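Local atomic coordinates of alpha-tubulin N-acetyltransferase (Danio rerio, PDB entry 4H6U), a protein that catalyses transfer of an acetyl group from acetyl coenzyme A to a lysine of alpha-tubulin, using a GNAT-type acetyltransferase core. Residues E136-M141 and M152-P157. The protein carries 1 engineered substitution. Residues are numbered along the deposited sequence; the frame is centred on the assembly and turned at random.
Sequences ELFDFM and MAYDRP. With ACO (acetyl coenzyme *a), chain C.
Met152 meets Met141 and Phe138 where strand 153-155 packs against helix 133-145, the helix and second strand of a beta-alpha-beta unit that begins with strand 117-124 in the GNAT fold. The two methionines reach toward each other tip to tip, their CE methyls 3.7 Å apart (Met141 CE to Met152 CE). Met141 sends CG anti to its backbone N (chi1 179°) and then bends at chi2 and chi3, while Met152 runs extended through chi2 (173°) and turns only at its last torsion. The sulfur of Met152 makes a Met-aromatic contact with Phe138, obliquely placed, with SD 4.3 Å from Phe138 CZ and 5.4 Å from the ring centroid. Val119 of strand 117-124, the strand to which Ala153 is hydrogen-bonded through its backbone, and Val147 pack against the same Met152 side chain. Tyr154 then brings its phenol to the helix: the side chains of Phe138 and Tyr154 cross at about a right angle, and Tyr154 OH lies at the edge of the Phe138 ring, in its plane, 3.6 Å from Phe138 CZ. Tyr154 is buried, and its OH is hydrogen-bonded to Pro149 O beside the apolar cluster. Phe164 and Tyr169 add edge-to-face contacts to Phe138, extending the aromatic packing toward helix 159-168 and the residues just after it. Beyond Tyr154 the segment leaves the helix and joins the acetyl coenzyme A pocket. Asp155 OD1 lies over the face of the Arg156 guanidinium, 3.5 Å from Arg156 NE, so the salt bridge rests on charge alone, with no N-H pointing at the oxygen. At the thioester end of the acetyl donor, Asp155 O lies 3.3 Å from the acetyl CH3, and Pro157 CA approaches the sulfur S1P to 3.5 Å.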
loop_
_atom_site.group_PDB
_atom_site.type_symbol
_atom_site.label_atom_id
_atom_site.label_comp_id
_atom_site.label_asym_id
_atom_site.label_seq_id
_atom_site.Cartn_x
_atom_site.Cartn_y
_atom_site.Cartn_z
ATOM N N GLU A 136 19.461 7.480 -2.714
ATOM C CA GLU A 136 18.959 7.496 -4.085
ATOM C C GLU A 136 17.418 7.470 -4.086
ATOM O O GLU A 136 16.806 8.241 -4.795
ATOM C CB GLU A 136 19.546 6.344 -4.927
ATOM C CG GLU A 136 19.279 6.534 -6.401
ATOM C CD GLU A 136 19.921 5.491 -7.308
ATOM O OE1 GLU A 136 20.366 4.428 -6.826
ATOM O OE2 GLU A 136 19.902 5.713 -8.536
ATOM N N LEU A 137 16.786 6.614 -3.290
ATOM C CA LEU A 137 15.320 6.578 -3.236
ATOM C C LEU A 137 14.698 7.862 -2.730
ATOM O O LEU A 137 13.703 8.350 -3.285
ATOM C CB LEU A 137 14.833 5.467 -2.318
ATOM C CG LEU A 137 14.242 4.270 -3.026
ATOM C CD1 LEU A 137 13.610 3.339 -2.015
ATOM C CD2 LEU A 137 13.205 4.689 -4.083
ATOM N N PHE A 138 15.229 8.343 -1.607
ATOM C CA PHE A 138 14.693 9.523 -0.963
ATOM C C PHE A 138 14.829 10.703 -1.948
ATOM O O PHE A 138 13.862 11.399 -2.235
ATOM C CB PHE A 138 15.433 9.763 0.360
ATOM C CG PHE A 138 14.730 10.685 1.316
ATOM C CD1 PHE A 138 13.540 10.329 1.926
ATOM C CD2 PHE A 138 15.291 11.918 1.626
ATOM C CE1 PHE A 138 12.885 11.207 2.830
ATOM C CE2 PHE A 138 14.671 12.801 2.534
ATOM C CZ PHE A 138 13.453 12.431 3.131
ATOM N N ASP A 139 15.997 10.879 -2.527
ATOM C CA ASP A 139 16.187 11.940 -3.518
ATOM C C ASP A 139 15.207 11.828 -4.697
ATOM O O ASP A 139 14.612 12.816 -5.107
ATOM C CB ASP A 139 17.624 11.954 -4.054
ATOM C CG ASP A 139 18.628 12.522 -3.052
ATOM O OD1 ASP A 139 18.209 13.060 -1.997
ATOM O OD2 ASP A 139 19.853 12.458 -3.337
ATOM N N PHE A 140 14.977 10.620 -5.197
ATOM C CA PHE A 140 14.031 10.463 -6.283
ATOM C C PHE A 140 12.615 10.922 -5.869
ATOM O O PHE A 140 11.939 11.645 -6.616
ATOM C CB PHE A 140 14.014 9.020 -6.773
ATOM C CG PHE A 140 13.138 8.816 -7.981
ATOM C CD1 PHE A 140 13.668 8.879 -9.247
ATOM C CD2 PHE A 140 11.763 8.640 -7.838
ATOM C CE1 PHE A 140 12.864 8.718 -10.386
ATOM C CE2 PHE A 140 10.933 8.491 -8.948
ATOM C CZ PHE A 140 11.479 8.538 -10.237
ATOM N N MET A 141 12.192 10.548 -4.669
ATOM C CA MET A 141 10.860 10.927 -4.171
ATOM C C MET A 141 10.766 12.461 -4.019
ATOM O O MET A 141 9.816 13.084 -4.478
ATOM C CB MET A 141 10.569 10.209 -2.844
ATOM C CG MET A 141 9.216 10.544 -2.189
ATOM S SD MET A 141 9.290 12.008 -1.117
ATOM C CE MET A 141 10.419 11.480 0.137
ATOM N N MET A 152 7.950 17.877 5.112
ATOM C CA MET A 152 7.192 16.661 5.343
ATOM C C MET A 152 7.237 16.232 6.799
ATOM O O MET A 152 8.023 16.740 7.578
ATOM C CB MET A 152 7.699 15.538 4.460
ATOM C CG MET A 152 9.041 15.066 4.795
ATOM S SD MET A 152 9.398 13.602 3.796
ATOM C CE MET A 152 8.933 14.180 2.209
ATOM N N ALA A 153 6.339 15.324 7.150
ATOM C CA ALA A 153 6.306 14.702 8.465
ATOM C C ALA A 153 6.781 13.237 8.402
ATOM O O ALA A 153 6.700 12.586 7.360
ATOM C CB ALA A 153 4.890 14.754 9.019
ATOM N N TYR A 154 7.320 12.747 9.511
ATOM C CA TYR A 154 7.879 11.411 9.531
ATOM C C TYR A 154 7.188 10.567 10.597
ATOM O O TYR A 154 7.190 10.890 11.785
ATOM C CB TYR A 154 9.389 11.491 9.764
ATOM C CG TYR A 154 10.079 12.274 8.669
ATOM C CD1 TYR A 154 10.572 11.638 7.530
ATOM C CD2 TYR A 154 10.189 13.666 8.740
ATOM C CE1 TYR A 154 11.204 12.368 6.513
ATOM C CE2 TYR A 154 10.804 14.399 7.732
ATOM C CZ TYR A 154 11.297 13.746 6.609
ATOM O OH TYR A 154 11.911 14.491 5.624
ATOM N N ASP A 155 6.554 9.488 10.155
ATOM C CA ASP A 155 5.765 8.662 11.053
ATOM C C ASP A 155 6.647 7.636 11.799
ATOM O O ASP A 155 7.146 6.681 11.207
ATOM C CB ASP A 155 4.736 7.949 10.219
ATOM C CG ASP A 155 3.735 7.196 11.030
ATOM O OD1 ASP A 155 3.894 7.007 12.249
ATOM O OD2 ASP A 155 2.745 6.804 10.410
ATOM N N ARG A 156 6.821 7.817 13.110
ATOM C CA ARG A 156 7.552 6.844 13.916
ATOM C C ARG A 156 8.869 6.366 13.281
ATOM O O ARG A 156 9.108 5.171 13.125
ATOM C CB ARG A 156 6.663 5.639 14.265
ATOM C CG ARG A 156 5.385 6.015 15.037
ATOM C CD ARG A 156 4.549 4.788 15.379
ATOM N NE ARG A 156 3.969 4.151 14.202
ATOM C CZ ARG A 156 2.698 4.261 13.815
ATOM N NH1 ARG A 156 1.839 5.018 14.500
ATOM N NH2 ARG A 156 2.287 3.611 12.724
ATOM N N PRO A 157 9.762 7.296 12.962
ATOM C CA PRO A 157 10.981 6.919 12.231
ATOM C C PRO A 157 11.936 6.134 13.121
ATOM O O PRO A 157 12.112 6.478 14.297
ATOM C CB PRO A 157 11.587 8.266 11.827
ATOM C CG PRO A 157 11.049 9.252 12.841
ATOM C CD PRO A 157 9.635 8.750 13.119
HETATM N N1A ACO C . 23.462 3.059 11.949
HETATM C C2A ACO C . 23.320 4.430 11.886
HETATM N N3A ACO C . 22.985 5.147 10.834
HETATM C C4A ACO C . 22.804 4.419 9.651
HETATM C C5A ACO C . 22.947 3.020 9.564
HETATM C C6A ACO C . 23.288 2.354 10.793
HETATM N N6A ACO C . 23.459 1.014 10.909
HETATM N N7A ACO C . 22.688 2.624 8.218
HETATM C C8A ACO C . 22.425 3.790 7.520
HETATM N N9A ACO C . 22.505 4.891 8.395
HETATM C C1B ACO C . 22.321 6.309 8.188
HETATM C C2B ACO C . 23.530 7.133 8.603
HETATM O O2B ACO C . 23.208 8.485 8.774
HETATM C C3B ACO C . 24.355 6.983 7.253
HETATM O O3B ACO C . 25.263 7.905 7.092
HETATM P P3B ACO C . 26.940 7.401 7.647
HETATM O O7A ACO C . 27.610 8.673 7.225
HETATM O O8A ACO C . 26.654 7.228 9.119
HETATM O O9A ACO C . 27.199 6.156 6.859
HETATM C C4B ACO C . 23.272 7.106 6.218
HETATM O O4B ACO C . 22.064 6.550 6.825
HETATM C C5B ACO C . 23.706 6.362 4.955
HETATM O O5B ACO C . 23.141 6.857 3.800
HETATM P P1A ACO C . 22.504 5.754 2.727
HETATM O O1A ACO C . 22.006 6.599 1.610
HETATM O O2A ACO C . 23.462 4.596 2.532
HETATM O O3A ACO C . 21.161 5.175 3.521
HETATM P P2A ACO C . 20.743 3.666 3.482
HETATM O O4A ACO C . 20.518 3.125 2.111
HETATM O O5A ACO C . 21.352 2.802 4.530
HETATM O O6A ACO C . 18.984 3.798 3.973
HETATM C CBP ACO C . 17.601 3.574 5.875
HETATM C CCP ACO C . 18.639 4.423 5.150
HETATM C CDP ACO C . 17.185 4.191 7.219
HETATM C CEP ACO C . 16.355 3.355 4.962
HETATM C CAP ACO C . 18.282 2.185 6.095
HETATM O OAP ACO C . 19.439 2.220 6.904
HETATM C C9P ACO C . 17.268 1.070 6.486
HETATM O O9P ACO C . 16.559 0.616 5.619
HETATM N N8P ACO C . 16.960 0.506 7.679
HETATM C C7P ACO C . 17.457 0.691 8.956
HETATM C C6P ACO C . 16.435 0.135 10.067
HETATM C C5P ACO C . 14.889 0.360 9.835
HETATM O O5P ACO C . 14.047 -0.453 10.249
HETATM N N4P ACO C . 14.454 1.538 9.141
HETATM C C3P ACO C . 13.008 1.936 8.856
HETATM C C2P ACO C . 12.623 3.477 8.817
HETATM S S1P ACO C . 11.221 4.211 9.966
HETATM C C ACO C . 9.833 4.550 8.878
HETATM O O ACO C . 9.797 3.953 7.867
HETATM C CH3 ACO C . 9.291 5.961 8.871
#